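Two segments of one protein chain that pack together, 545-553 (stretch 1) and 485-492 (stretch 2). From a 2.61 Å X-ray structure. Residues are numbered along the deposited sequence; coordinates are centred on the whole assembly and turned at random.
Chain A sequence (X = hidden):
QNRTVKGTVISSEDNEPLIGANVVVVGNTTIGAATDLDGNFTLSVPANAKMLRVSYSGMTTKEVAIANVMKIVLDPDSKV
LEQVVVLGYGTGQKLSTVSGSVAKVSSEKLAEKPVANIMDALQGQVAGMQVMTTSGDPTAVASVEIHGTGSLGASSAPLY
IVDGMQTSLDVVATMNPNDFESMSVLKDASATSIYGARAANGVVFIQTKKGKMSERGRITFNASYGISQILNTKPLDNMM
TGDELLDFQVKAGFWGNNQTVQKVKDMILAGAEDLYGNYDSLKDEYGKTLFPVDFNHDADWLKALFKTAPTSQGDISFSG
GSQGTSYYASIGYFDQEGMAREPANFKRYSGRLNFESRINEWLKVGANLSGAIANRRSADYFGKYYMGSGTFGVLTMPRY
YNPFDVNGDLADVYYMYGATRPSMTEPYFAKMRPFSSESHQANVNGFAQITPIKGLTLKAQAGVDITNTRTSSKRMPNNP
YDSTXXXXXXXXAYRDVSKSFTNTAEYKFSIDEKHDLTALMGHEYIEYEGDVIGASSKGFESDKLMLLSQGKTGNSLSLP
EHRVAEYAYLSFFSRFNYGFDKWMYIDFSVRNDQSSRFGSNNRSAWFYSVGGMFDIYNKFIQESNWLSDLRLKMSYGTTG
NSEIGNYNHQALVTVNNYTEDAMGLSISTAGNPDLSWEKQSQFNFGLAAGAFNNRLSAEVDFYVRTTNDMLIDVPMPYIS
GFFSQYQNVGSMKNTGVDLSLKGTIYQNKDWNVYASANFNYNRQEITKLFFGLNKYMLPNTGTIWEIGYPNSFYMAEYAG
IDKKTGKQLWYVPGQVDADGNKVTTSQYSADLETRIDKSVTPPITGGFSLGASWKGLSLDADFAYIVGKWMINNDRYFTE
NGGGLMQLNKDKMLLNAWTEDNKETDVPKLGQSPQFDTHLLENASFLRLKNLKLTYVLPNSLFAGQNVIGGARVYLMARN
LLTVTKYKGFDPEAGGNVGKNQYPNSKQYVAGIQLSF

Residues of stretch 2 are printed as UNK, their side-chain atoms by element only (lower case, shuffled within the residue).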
ATOM      1  N   LEU A 545      10.934  13.448  -8.355  1.00 46.90           N
ATOM      2  CA  LEU A 545      11.302  12.046  -8.169  1.00 42.06           C
ATOM      3  C   LEU A 545      10.796  11.589  -6.792  1.00 43.81           C
ATOM      4  O   LEU A 545      11.568  11.417  -5.835  1.00 38.15           O
ATOM      5  CB  LEU A 545      12.802  11.883  -8.318  1.00 30.46           C
ATOM      6  CG  LEU A 545      13.413  12.630  -9.509  1.00 37.77           C
ATOM      7  CD1 LEU A 545      14.901  12.892  -9.302  1.00 39.07           C
ATOM      8  CD2 LEU A 545      13.190  11.875 -10.820  1.00 31.69           C
ATOM      9  N   MET A 546       9.479  11.386  -6.695  1.00 35.45           N
ATOM     10  CA  MET A 546       8.835  11.123  -5.414  1.00 38.39           C
ATOM     11  C   MET A 546       7.920   9.889  -5.463  1.00 42.72           C
ATOM     12  O   MET A 546       6.951   9.797  -4.701  1.00 38.22           O
ATOM     13  CB  MET A 546       8.063  12.360  -4.945  1.00 32.34           C
ATOM     14  CG  MET A 546       8.950  13.471  -4.450  1.00 33.16           C
ATOM     15  SD  MET A 546       8.048  14.726  -3.542  1.00 42.04           S
ATOM     16  CE  MET A 546       7.859  13.892  -1.973  1.00 40.85           C
ATOM     17  N   LEU A 547       8.205   8.928  -6.340  1.00 38.21           N
ATOM     18  CA  LEU A 547       7.531   7.640  -6.243  1.00 36.61           C
ATOM     19  C   LEU A 547       8.001   6.902  -4.986  1.00 44.14           C
ATOM     20  O   LEU A 547       9.167   7.002  -4.583  1.00 50.06           O
ATOM     21  CB  LEU A 547       7.803   6.792  -7.488  1.00 38.51           C
ATOM     22  CG  LEU A 547       7.311   7.298  -8.853  1.00 39.46           C
ATOM     23  CD1 LEU A 547       7.597   6.279  -9.941  1.00 30.72           C
ATOM     24  CD2 LEU A 547       5.832   7.657  -8.828  1.00 44.53           C
ATOM     25  N   LEU A 548       7.085   6.160  -4.357  1.00 33.84           N
ATOM     26  CA  LEU A 548       7.451   5.434  -3.149  1.00 31.23           C
ATOM     27  C   LEU A 548       8.672   4.559  -3.396  1.00 42.11           C
ATOM     28  O   LEU A 548       9.548   4.445  -2.534  1.00 56.99           O
ATOM     29  CB  LEU A 548       6.267   4.590  -2.658  1.00 34.06           C
ATOM     30  CG  LEU A 548       5.105   5.402  -2.067  1.00 31.81           C
ATOM     31  CD1 LEU A 548       3.948   4.544  -1.620  1.00 24.78           C
ATOM     32  CD2 LEU A 548       5.595   6.290  -0.927  1.00 27.29           C
ATOM     33  N   SER A 549       8.766   3.964  -4.587  1.00 36.15           N
ATOM     34  CA  SER A 549       9.892   3.103  -4.935  1.00 32.68           C
ATOM     35  C   SER A 549      11.222   3.819  -4.926  1.00 36.24           C
ATOM     36  O   SER A 549      12.260   3.156  -5.032  1.00 33.68           O
ATOM     37  CB  SER A 549       9.686   2.521  -6.315  1.00 32.67           C
ATOM     38  OG  SER A 549       9.160   3.516  -7.151  1.00 40.76           O
ATOM     39  N   GLN A 550      11.224   5.143  -4.792  1.00 36.56           N
ATOM     40  CA  GLN A 550      12.430   5.924  -4.992  1.00 29.76           C
ATOM     41  C   GLN A 550      12.965   6.487  -3.698  1.00 35.15           C
ATOM     42  O   GLN A 550      13.821   7.384  -3.729  1.00 44.13           O
ATOM     43  CB  GLN A 550      12.163   7.034  -6.006  1.00 33.43           C
ATOM     44  CG  GLN A 550      11.657   6.483  -7.343  1.00 31.93           C
ATOM     45  CD  GLN A 550      11.490   7.545  -8.410  1.00 40.99           C
ATOM     46  OE1 GLN A 550      10.645   8.453  -8.301  1.00 36.26           O
ATOM     47  NE2 GLN A 550      12.296   7.439  -9.455  1.00 51.78           N
ATOM     48  N   GLY A 551      12.489   5.981  -2.564  1.00 31.44           N
ATOM     49  CA  GLY A 551      13.010   6.417  -1.291  1.00 26.19           C
ATOM     50  C   GLY A 551      14.410   5.894  -1.007  1.00 35.67           C
ATOM     51  O   GLY A 551      14.928   4.974  -1.653  1.00 32.45           O
ATOM     52  N   LYS A 552      15.040   6.514  -0.012  1.00 38.01           N
ATOM     53  CA  LYS A 552      16.279   5.972   0.519  1.00 36.90           C
ATOM     54  C   LYS A 552      15.959   4.662   1.217  1.00 37.43           C
ATOM     55  O   LYS A 552      14.837   4.444   1.675  1.00 36.51           O
ATOM     56  CB  LYS A 552      16.957   6.970   1.482  1.00 34.50           C
ATOM     57  CG  LYS A 552      17.164   8.383   0.892  1.00 31.75           C
ATOM     58  CD  LYS A 552      18.137   9.230   1.703  1.00 36.62           C
ATOM     59  CE  LYS A 552      19.136  10.012   0.819  1.00 38.92           C
ATOM     60  NZ  LYS A 552      18.489  10.772  -0.280  1.00 37.35           N
ATOM     61  N   THR A 553      16.930   3.762   1.243  1.00 41.85           N
ATOM     62  CA  THR A 553      16.692   2.484   1.890  1.00 35.72           C
ATOM     63  C   THR A 553      17.319   2.499   3.276  1.00 40.95           C
ATOM     64  O   THR A 553      17.415   3.564   3.896  1.00 53.90           O
ATOM     65  CB  THR A 553      17.226   1.318   1.038  1.00 34.53           C
ATOM     66  OG1 THR A 553      18.628   1.470   0.766  1.00 30.97           O
ATOM     67  CG2 THR A 553      16.447   1.208  -0.258  1.00 26.86           C
ATOM     68  N   UNK A 485      15.866  18.576   4.690  1.00 41.40           N
ATOM     69  CA  UNK A 485      15.474  18.818   3.295  1.00 40.60           C
ATOM     70  C   UNK A 485      14.974  17.574   2.593  1.00 44.10           C
ATOM     71  O   UNK A 485      14.445  17.681   1.478  1.00 47.71           O
ATOM     72  c   UNK A 485      17.326  18.476   4.851  1.00 31.15           C
ATOM     73  c   UNK A 485      17.841  18.630   3.431  1.00 29.98           C
ATOM     74  c   UNK A 485      16.768  19.321   2.656  1.00 29.76           C
ATOM     75  N   UNK A 486      15.126  16.406   3.207  1.00 39.82           N
ATOM     76  CA  UNK A 486      14.665  15.170   2.596  1.00 36.46           C
ATOM     77  C   UNK A 486      13.148  15.130   2.666  1.00 34.44           C
ATOM     78  O   UNK A 486      12.560  15.474   3.689  1.00 43.44           O
ATOM     79  c   UNK A 486      17.546  12.861   3.818  1.00 28.64           C
ATOM     80  c   UNK A 486      16.817  14.066   3.204  1.00 34.28           C
ATOM     81  c   UNK A 486      17.197  14.285   1.747  1.00 28.61           C
ATOM     82  c   UNK A 486      15.289  13.969   3.305  1.00 33.40           C
ATOM     83  N   UNK A 487      12.517  14.754   1.580  1.00 34.08           N
ATOM     84  CA  UNK A 487      11.075  14.711   1.546  1.00 27.15           C
ATOM     85  C   UNK A 487      10.536  13.320   1.878  1.00 40.09           C
ATOM     86  O   UNK A 487      11.261  12.322   1.926  1.00 36.54           O
ATOM     87  N   UNK A 488       9.228  13.270   2.117  1.00 39.25           N
ATOM     88  CA  UNK A 488       8.560  12.044   2.515  1.00 45.04           C
ATOM     89  C   UNK A 488       7.224  11.950   1.789  1.00 31.55           C
ATOM     90  O   UNK A 488       6.645  12.945   1.345  1.00 30.13           O
ATOM     91  c   UNK A 488       9.553  12.198   6.341  1.00 77.64           C
ATOM     92  c   UNK A 488       8.363  11.974   4.051  1.00 52.62           C
ATOM     93  o   UNK A 488       8.526  11.710   6.862  1.00 80.03           O
ATOM     94  o   UNK A 488      10.603  12.400   6.997  1.00 82.01           O
ATOM     95  c   UNK A 488       9.540  12.577   4.852  1.00 63.91           C
ATOM     96  N   UNK A 489       6.715  10.737   1.703  1.00 26.88           N
ATOM     97  CA  UNK A 489       5.457  10.537   1.013  1.00 28.52           C
ATOM     98  C   UNK A 489       4.804   9.311   1.618  1.00 34.58           C
ATOM     99  O   UNK A 489       5.500   8.356   1.974  1.00 34.97           O
ATOM    100  n   UNK A 489       3.467  10.060  -3.507  1.00 35.33           N
ATOM    101  c   UNK A 489       4.429  10.083  -1.252  1.00 45.02           C
ATOM    102  c   UNK A 489       4.698  10.023  -2.731  1.00 35.95           C
ATOM    103  c   UNK A 489       5.690  10.350  -0.480  1.00 33.12           C
ATOM    104  n   UNK A 489       2.275  10.151  -5.476  1.00 29.85           N
ATOM    105  n   UNK A 489       4.581  10.182  -5.514  1.00 37.57           N
ATOM    106  c   UNK A 489       3.438  10.135  -4.833  1.00 38.33           C
ATOM    107  N   UNK A 490       3.478   9.346   1.750  1.00 29.79           N
ATOM    108  CA  UNK A 490       2.721   8.223   2.295  1.00 26.52           C
ATOM    109  C   UNK A 490       1.496   8.012   1.423  1.00 30.84           C
ATOM    110  O   UNK A 490       0.819   8.974   1.048  1.00 32.11           O
ATOM    111  c   UNK A 490       0.826   9.384   6.838  1.00 78.26           C
ATOM    112  n   UNK A 490       1.674   8.370   6.637  1.00 55.59           N
ATOM    113  n   UNK A 490       1.186  10.416   7.600  1.00 84.52           N
ATOM    114  c   UNK A 490       2.321   8.459   3.773  1.00 29.43           C
ATOM    115  c   UNK A 490       1.397   7.201   5.811  1.00 38.81           C
ATOM    116  c   UNK A 490       1.212   7.537   4.319  1.00 30.20           C
ATOM    117  n   UNK A 490      -0.378   9.387   6.272  1.00 82.78           N
ATOM    118  N   UNK A 491       1.241   6.761   1.067  1.00 24.92           N
ATOM    119  CA  UNK A 491       0.096   6.407   0.246  1.00 28.37           C
ATOM    120  C   UNK A 491      -0.723   5.330   0.948  1.00 36.02           C
ATOM    121  O   UNK A 491      -0.172   4.373   1.520  1.00 32.19           O
ATOM    122  o   UNK A 491       1.119   8.955  -2.947  1.00 38.20           O
ATOM    123  c   UNK A 491       0.536   5.905  -1.131  1.00 29.99           C
ATOM    124  c   UNK A 491       0.575   7.875  -2.631  1.00 36.06           C
ATOM    125  c   UNK A 491       1.390   6.874  -1.860  1.00 30.39           C
ATOM    126  o   UNK A 491      -0.598   7.583  -2.930  1.00 33.45           O
ATOM    127  N   UNK A 492      -2.040   5.464   0.869  1.00 24.90           N
ATOM    128  CA  UNK A 492      -2.922   4.588   1.610  1.00 29.81           C
ATOM    129  C   UNK A 492      -4.060   4.145   0.721  1.00 32.29           C
ATOM    130  O   UNK A 492      -4.521   4.896  -0.150  1.00 39.07           O
ATOM    131  c   UNK A 492      -3.099   6.114   5.068  1.00 36.88           C
ATOM    132  c   UNK A 492      -2.648   5.140   4.071  1.00 29.41           C
ATOM    133  n   UNK A 492      -3.230   8.012   7.060  1.00 40.28           N
ATOM    134  n   UNK A 492      -2.245   6.120   6.246  1.00 51.09           N
ATOM    135  n   UNK A 492      -1.538   7.006   8.251  1.00 38.92           N
ATOM    136  c   UNK A 492      -2.333   7.047   7.191  1.00 45.97           C
ATOM    137  c   UNK A 492      -3.501   5.284   2.845  1.00 32.95           C
TER

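Position 485 carries three side-chain carbons that close a ring onto the backbone N. That closure defines Pro 485, which lies out of reach of stretch 1.

At 486 there are four carbons, forked at the second, and the CA-to-CB bond points toward the other stretch. A carbon of the fork lies beside the aliphatic part of Lys 552. The fork after CB makes it Leu 486, with CD1 4.2 Å from Lys 552 CD: the lysine lends its methylenes to the contact, while its NZ is hydrogen-bonded elsewhere in the structure.

Position 487 has no side-chain atoms, so it is Gly 487. The strand begins here, and a CB placed ideally on this residue would lie 3.7 Å from Met 546 CE, an ordinary contact distance.

Position 488 shows three carbons, the third bearing two oxygens, and its CB points away from stretch 1. This is Glu 488. It takes part through its backbone, its O lying 3.7 Å from Met 546 CE.

At 489 the chain runs three carbons, a nitrogen, then a carbon with two more nitrogens, and CB points toward stretch 1. One terminal nitrogen reaches the backbone O of Met 546. It is Arg 489, extended with chi1 to chi3 all t, and its NH1 donates a hydrogen bond to Met 546 O at 2.5 Å, with an N-H...acceptor angle of 159°. That oxygen sits at the edge of the guanidinium, near its plane, where an N-H can point at it. Leu 548 packs lower down the residue, its CD2 4.0 Å from Arg 489 CG.

Position 490 repeats the same atom pattern, but CB points away: Arg 490, which makes no contact across the pair.

Position 491 again has three carbons, the third with two oxygens, now with CB toward stretch 1 and the second carbon against a methyl of Leu 548. This is Glu 491. Its CG lies 3.5 Å from Leu 548 CD1, and its OE2 accepts from Arg 489 NE at 2.7 Å in a salt bridge; a weak bond from Arg 489 NH2 to the same OE2 spans 3.0 Å.

At 492 three carbons, a nitrogen and a carbon with two nitrogens give Arg 492, out of reach.

The rule is strand alternation: 489 and 491 face stretch 1, 488 and 490 turn away. Glu 491 pairs with Arg 489 from its own strand, while Arg 489 NH1 bonds to the backbone of Met 546. Met 546 CE lies on the strand backbone, and Leu 548 packs on the aliphatic parts of Arg 489 and Glu 491.

Stretch 2 485-492: PLGERRER
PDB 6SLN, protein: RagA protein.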